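PDB 4CDB: listeriolysin O from Listeria monocytogenes, which binds cholesterol-containing host membranes and, after a major conformational change, inserts into them as an oligomeric pore that lyses the cell. Local coordinates for residues 377-391 / 465-477. Numbering follows the deposited sequence.
Sequences TDGKINIDHSGGYVA and LVKNRNISIWGTT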
loop_
_atom_site.group_PDB
_atom_site.type_symbol
_atom_site.label_atom_id
_atom_site.label_comp_id
_atom_site.label_asym_id
_atom_site.label_seq_id
_atom_site.Cartn_x
_atom_site.Cartn_y
_atom_site.Cartn_z
ATOM N N THR A 377 4.856 -23.629 -15.135
ATOM C CA THR A 377 4.234 -24.031 -16.395
ATOM C C THR A 377 4.619 -25.460 -16.780
ATOM O O THR A 377 5.756 -25.882 -16.565
ATOM C CB THR A 377 4.619 -23.076 -17.543
ATOM O OG1 THR A 377 4.502 -21.718 -17.100
ATOM C CG2 THR A 377 3.718 -23.292 -18.752
ATOM N N ASP A 378 3.664 -26.197 -17.345
ATOM C CA ASP A 378 3.917 -27.553 -17.827
ATOM C C ASP A 378 4.914 -27.530 -18.979
ATOM O O ASP A 378 5.182 -26.475 -19.555
ATOM C CB ASP A 378 2.618 -28.217 -18.289
ATOM C CG ASP A 378 1.668 -28.502 -17.144
ATOM O OD1 ASP A 378 2.130 -28.543 -15.984
ATOM O OD2 ASP A 378 0.462 -28.693 -17.403
ATOM N N GLY A 379 5.455 -28.696 -19.315
ATOM C CA GLY A 379 6.426 -28.803 -20.389
ATOM C C GLY A 379 6.415 -30.155 -21.078
ATOM O O GLY A 379 5.877 -31.129 -20.550
ATOM N N LYS A 380 7.014 -30.211 -22.263
ATOM C CA LYS A 380 7.063 -31.445 -23.036
ATOM C C LYS A 380 8.500 -31.814 -23.384
ATOM O O LYS A 380 9.341 -30.940 -23.603
ATOM C CB LYS A 380 6.241 -31.305 -24.322
ATOM C CG LYS A 380 4.756 -31.051 -24.095
ATOM C CD LYS A 380 4.022 -30.828 -25.411
ATOM C CE LYS A 380 4.198 -32.015 -26.342
ATOM N NZ LYS A 380 3.490 -31.823 -27.637
ATOM N N ILE A 381 8.779 -33.113 -23.417
ATOM C CA ILE A 381 10.038 -33.606 -23.957
ATOM C C ILE A 381 9.751 -34.341 -25.260
ATOM O O ILE A 381 9.070 -35.369 -25.267
ATOM C CB ILE A 381 10.764 -34.543 -22.981
ATOM C CG1 ILE A 381 11.026 -33.830 -21.656
ATOM C CG2 ILE A 381 12.077 -35.023 -23.580
ATOM C CD1 ILE A 381 11.830 -34.656 -20.676
ATOM N N ASN A 382 10.263 -33.803 -26.361
ATOM C CA ASN A 382 9.992 -34.357 -27.680
ATOM C C ASN A 382 11.148 -35.220 -28.177
ATOM O O ASN A 382 12.258 -34.729 -28.381
ATOM C CB ASN A 382 9.688 -33.230 -28.669
ATOM C CG ASN A 382 8.593 -32.303 -28.171
ATOM O OD1 ASN A 382 7.531 -32.752 -27.742
ATOM N ND2 ASN A 382 8.856 -31.001 -28.210
ATOM N N ILE A 383 10.879 -36.510 -28.360
ATOM C CA ILE A 383 11.904 -37.457 -28.785
ATOM C C ILE A 383 11.814 -37.737 -30.279
ATOM O O ILE A 383 10.737 -38.031 -30.800
ATOM C CB ILE A 383 11.776 -38.803 -28.043
ATOM C CG1 ILE A 383 11.788 -38.584 -26.532
ATOM C CG2 ILE A 383 12.891 -39.755 -28.461
ATOM C CD1 ILE A 383 13.054 -37.946 -26.025
ATOM N N ASP A 384 12.951 -37.652 -30.964
ATOM C CA ASP A 384 13.010 -37.993 -32.379
ATOM C C ASP A 384 14.200 -38.904 -32.664
ATOM O O ASP A 384 15.353 -38.502 -32.519
ATOM C CB ASP A 384 13.093 -36.730 -33.239
ATOM C CG ASP A 384 12.881 -37.015 -34.714
ATOM O OD1 ASP A 384 13.810 -37.542 -35.361
ATOM O OD2 ASP A 384 11.783 -36.710 -35.226
ATOM N N HIS A 385 13.905 -40.135 -33.068
ATOM C CA HIS A 385 14.937 -41.110 -33.401
ATOM C C HIS A 385 14.896 -41.409 -34.895
ATOM O O HIS A 385 13.911 -41.949 -35.400
ATOM C CB HIS A 385 14.731 -42.390 -32.584
ATOM C CG HIS A 385 15.588 -43.543 -33.017
ATOM N ND1 HIS A 385 16.772 -43.386 -33.702
ATOM C CD2 HIS A 385 15.422 -44.877 -32.850
ATOM C CE1 HIS A 385 17.299 -44.575 -33.945
ATOM N NE2 HIS A 385 16.501 -45.494 -33.438
ATOM N N SER A 386 15.968 -41.054 -35.598
ATOM C CA SER A 386 16.063 -41.301 -37.032
ATOM C C SER A 386 17.417 -41.899 -37.403
ATOM O O SER A 386 17.840 -41.830 -38.558
ATOM C CB SER A 386 15.821 -40.011 -37.819
ATOM O OG SER A 386 16.878 -39.087 -37.624
ATOM N N GLY A 387 18.093 -42.481 -36.418
ATOM C CA GLY A 387 19.397 -43.076 -36.643
ATOM C C GLY A 387 19.301 -44.460 -37.252
ATOM O O GLY A 387 18.295 -45.153 -37.080
ATOM N N GLY A 388 20.346 -44.862 -37.970
ATOM C CA GLY A 388 20.396 -46.181 -38.574
ATOM C C GLY A 388 20.845 -47.236 -37.581
ATOM O O GLY A 388 21.805 -47.964 -37.827
ATOM N N TYR A 389 20.146 -47.316 -36.453
ATOM C CA TYR A 389 20.499 -48.258 -35.397
ATOM C C TYR A 389 19.338 -48.527 -34.443
ATOM O O TYR A 389 18.306 -47.857 -34.501
ATOM C CB TYR A 389 21.708 -47.744 -34.608
ATOM C CG TYR A 389 21.636 -46.275 -34.226
ATOM C CD1 TYR A 389 20.709 -45.819 -33.295
ATOM C CD2 TYR A 389 22.506 -45.349 -34.785
ATOM C CE1 TYR A 389 20.644 -44.482 -32.938
ATOM C CE2 TYR A 389 22.451 -44.004 -34.435
ATOM C CZ TYR A 389 21.517 -43.578 -33.510
ATOM O OH TYR A 389 21.453 -42.248 -33.156
ATOM N N VAL A 390 19.515 -49.512 -33.567
ATOM C CA VAL A 390 18.561 -49.761 -32.497
ATOM C C VAL A 390 18.912 -48.859 -31.320
ATOM O O VAL A 390 20.070 -48.803 -30.903
ATOM C CB VAL A 390 18.597 -51.230 -32.024
ATOM C CG1 VAL A 390 17.603 -51.440 -30.897
ATOM C CG2 VAL A 390 18.305 -52.180 -33.178
ATOM N N ALA A 391 17.920 -48.148 -30.793
ATOM C CA ALA A 391 18.160 -47.232 -29.684
ATOM C C ALA A 391 17.319 -47.576 -28.457
ATOM O O ALA A 391 16.218 -48.114 -28.578
ATOM C CB ALA A 391 17.888 -45.801 -30.118
ATOM N N LEU A 465 12.988 -27.812 -16.195
ATOM C CA LEU A 465 11.750 -28.010 -16.935
ATOM C C LEU A 465 11.489 -26.829 -17.865
ATOM O O LEU A 465 11.333 -25.696 -17.410
ATOM C CB LEU A 465 10.572 -28.191 -15.976
ATOM C CG LEU A 465 9.187 -28.247 -16.624
ATOM C CD1 LEU A 465 9.103 -29.415 -17.594
ATOM C CD2 LEU A 465 8.091 -28.331 -15.570
ATOM N N VAL A 466 11.449 -27.096 -19.167
ATOM C CA VAL A 466 11.153 -26.066 -20.158
ATOM C C VAL A 466 9.857 -26.383 -20.895
ATOM O O VAL A 466 9.277 -27.450 -20.707
ATOM C CB VAL A 466 12.295 -25.916 -21.178
ATOM C CG1 VAL A 466 13.558 -25.443 -20.481
ATOM C CG2 VAL A 466 12.539 -27.234 -21.903
ATOM N N LYS A 467 9.405 -25.456 -21.736
ATOM C CA LYS A 467 8.161 -25.649 -22.475
ATOM C C LYS A 467 8.284 -26.798 -23.474
ATOM O O LYS A 467 7.449 -27.703 -23.500
ATOM C CB LYS A 467 7.751 -24.358 -23.189
ATOM C CG LYS A 467 6.302 -24.350 -23.642
ATOM C CD LYS A 467 5.379 -24.670 -22.474
ATOM C CE LYS A 467 3.920 -24.716 -22.895
ATOM N NZ LYS A 467 3.056 -25.246 -21.799
ATOM N N ASN A 468 9.333 -26.757 -24.288
ATOM C CA ASN A 468 9.608 -27.826 -25.238
ATOM C C ASN A 468 11.091 -28.169 -25.308
ATOM O O ASN A 468 11.887 -27.405 -25.855
ATOM C CB ASN A 468 9.087 -27.466 -26.632
ATOM C CG ASN A 468 7.581 -27.580 -26.739
ATOM O OD1 ASN A 468 7.047 -28.656 -27.008
ATOM N ND2 ASN A 468 6.886 -26.468 -26.534
ATOM N N ARG A 469 11.457 -29.313 -24.737
ATOM C CA ARG A 469 12.813 -29.831 -24.874
ATOM C C ARG A 469 12.842 -30.893 -25.967
ATOM O O ARG A 469 12.245 -31.961 -25.822
ATOM C CB ARG A 469 13.316 -30.416 -23.551
ATOM C CG ARG A 469 14.714 -31.014 -23.643
ATOM C CD ARG A 469 15.229 -31.470 -22.287
ATOM N NE ARG A 469 15.271 -30.375 -21.323
ATOM C CZ ARG A 469 16.266 -29.499 -21.225
ATOM N NH1 ARG A 469 17.309 -29.584 -22.036
ATOM N NH2 ARG A 469 16.215 -28.538 -20.314
ATOM N N ASN A 470 13.530 -30.592 -27.064
ATOM C CA ASN A 470 13.574 -31.498 -28.205
ATOM C C ASN A 470 14.835 -32.353 -28.226
ATOM O O ASN A 470 15.929 -31.861 -28.509
ATOM C CB ASN A 470 13.439 -30.722 -29.516
ATOM C CG ASN A 470 12.218 -29.828 -29.535
ATOM O OD1 ASN A 470 11.097 -30.292 -29.746
ATOM N ND2 ASN A 470 12.428 -28.536 -29.317
ATOM N N ILE A 471 14.670 -33.636 -27.922
ATOM C CA ILE A 471 15.778 -34.581 -27.950
ATOM C C ILE A 471 15.758 -35.345 -29.267
ATOM O O ILE A 471 14.806 -36.071 -29.559
ATOM C CB ILE A 471 15.688 -35.588 -26.788
ATOM C CG1 ILE A 471 15.556 -34.851 -25.455
ATOM C CG2 ILE A 471 16.899 -36.512 -26.781
ATOM C CD1 ILE A 471 16.799 -34.086 -25.058
ATOM N N SER A 472 16.807 -35.181 -30.066
ATOM C CA SER A 472 16.894 -35.870 -31.348
ATOM C C SER A 472 18.181 -36.674 -31.459
ATOM O O SER A 472 19.240 -36.224 -31.023
ATOM C CB SER A 472 16.809 -34.870 -32.503
ATOM O OG SER A 472 15.582 -34.161 -32.471
ATOM N N ILE A 473 18.083 -37.870 -32.029
ATOM C CA ILE A 473 19.265 -38.669 -32.326
ATOM C C ILE A 473 19.221 -39.159 -33.768
ATOM O O ILE A 473 18.155 -39.485 -34.291
ATOM C CB ILE A 473 19.417 -39.877 -31.373
ATOM C CG1 ILE A 473 18.182 -40.780 -31.432
ATOM C CG2 ILE A 473 19.664 -39.405 -29.951
ATOM C CD1 ILE A 473 18.325 -42.071 -30.634
ATOM N N TRP A 474 20.385 -39.194 -34.408
ATOM C CA TRP A 474 20.491 -39.676 -35.779
ATOM C C TRP A 474 21.900 -40.186 -36.054
ATOM O O TRP A 474 22.646 -40.493 -35.121
ATOM C CB TRP A 474 20.088 -38.588 -36.781
ATOM C CG TRP A 474 20.986 -37.380 -36.806
ATOM C CD1 TRP A 474 21.981 -37.118 -37.705
ATOM C CD2 TRP A 474 20.962 -36.265 -35.901
ATOM N NE1 TRP A 474 22.578 -35.914 -37.414
ATOM C CE2 TRP A 474 21.971 -35.370 -36.312
ATOM C CE3 TRP A 474 20.187 -35.937 -34.783
ATOM C CZ2 TRP A 474 22.228 -34.170 -35.642
ATOM C CZ3 TRP A 474 20.442 -34.743 -34.120
ATOM C CH2 TRP A 474 21.454 -33.876 -34.552
ATOM N N GLY A 475 22.262 -40.282 -37.329
ATOM C CA GLY A 475 23.569 -40.793 -37.696
ATOM C C GLY A 475 23.581 -42.302 -37.849
ATOM O O GLY A 475 22.539 -42.920 -38.072
ATOM N N THR A 476 24.764 -42.895 -37.724
ATOM C CA THR A 476 24.933 -44.326 -37.926
ATOM C C THR A 476 25.465 -44.994 -36.665
ATOM O O THR A 476 25.694 -44.333 -35.653
ATOM C CB THR A 476 25.904 -44.617 -39.086
ATOM O OG1 THR A 476 27.191 -44.066 -38.783
ATOM C CG2 THR A 476 25.387 -44.009 -40.383
ATOM N N THR A 477 25.666 -46.307 -36.739
ATOM C CA THR A 477 26.159 -47.078 -35.603
ATOM C C THR A 477 27.569 -46.661 -35.204
ATOM O O THR A 477 27.913 -46.660 -34.022
ATOM C CB THR A 477 26.157 -48.586 -35.903
ATOM O OG1 THR A 477 26.929 -48.838 -37.084
ATOM C CG2 THR A 477 24.737 -49.087 -36.114
HETATM O O HOH W 1 10.917 -29.960 -20.758
HETATM O O HOH W 2 4.964 -29.443 -28.431
HETATM O O HOH W 3 12.936 -33.837 -31.134
HETATM O O HOH W 4 23.869 -47.732 -39.057
#
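Asn-382 and Ile-383 on strand 379-385 lie beside Asn-470 and Ile-471 on strand 468-475, each pair on its own face of a mixed sheet in which these two strands run parallel. Backbone bonds run from Lys-380 N to Lys-467 O at one end to Ser-386 N with Ile-473 O at the other. The tightly packed face is mainly aliphatic. Ile-383 CD1 packs 3.6 Å from Ile-471 CB, and Ile-381 CG2 rests alongside Ile-471 CG1. Further along, the CG1 of Ile-473 stands between its own backbone N and carbonyl carbon (chi1 58°), which sends CD1 over to His-385 ND1 (3.7 Å), the methyl of Ala-391 and the edge of the Tyr-389 ring. The Tyr-389 hydroxyl donates to Trp-474 O at 2.9 Å, from above the carbonyl plane, and its ring edge meets Thr-476 O. Beside it, Gly-388 N bonds Gly-475 O, continuing the pairing beyond the strands, next to the loop that holds Thr-477 of the cholesterol-binding motif.

The other face is polar and watered. Both acceptors of the Asn-382 amide nitrogen lie near its amide plane: ND2 reaches Asn-470 OD1 at 2.8 Å, 42° out of that carbonyl's plane, and Asn-468 OD1 at 3.2 Å on an in-plane lone pair. These two bonds, together with the bond that OD1 accepts from Ser-429 OG, fix the amide's rotation. A water links Asn-468 OD1 to Lys-380 NZ, and another joins Asn-382 O to Ser-472 OG. At the N-terminal end of the pair, Lys-467 NZ makes a weak bond to Asp-378 O.

Within this beta-sandwich domain, strand 379-385 lies between strands 468-475 and 426-432, while strand 480-486 flanks the far side of 468-475. The isoleucine face packs against the second sheet, meeting Phe-393 and Ile-395 of strand 391-402 and Ile-439 and Val-441 of strand 436-449.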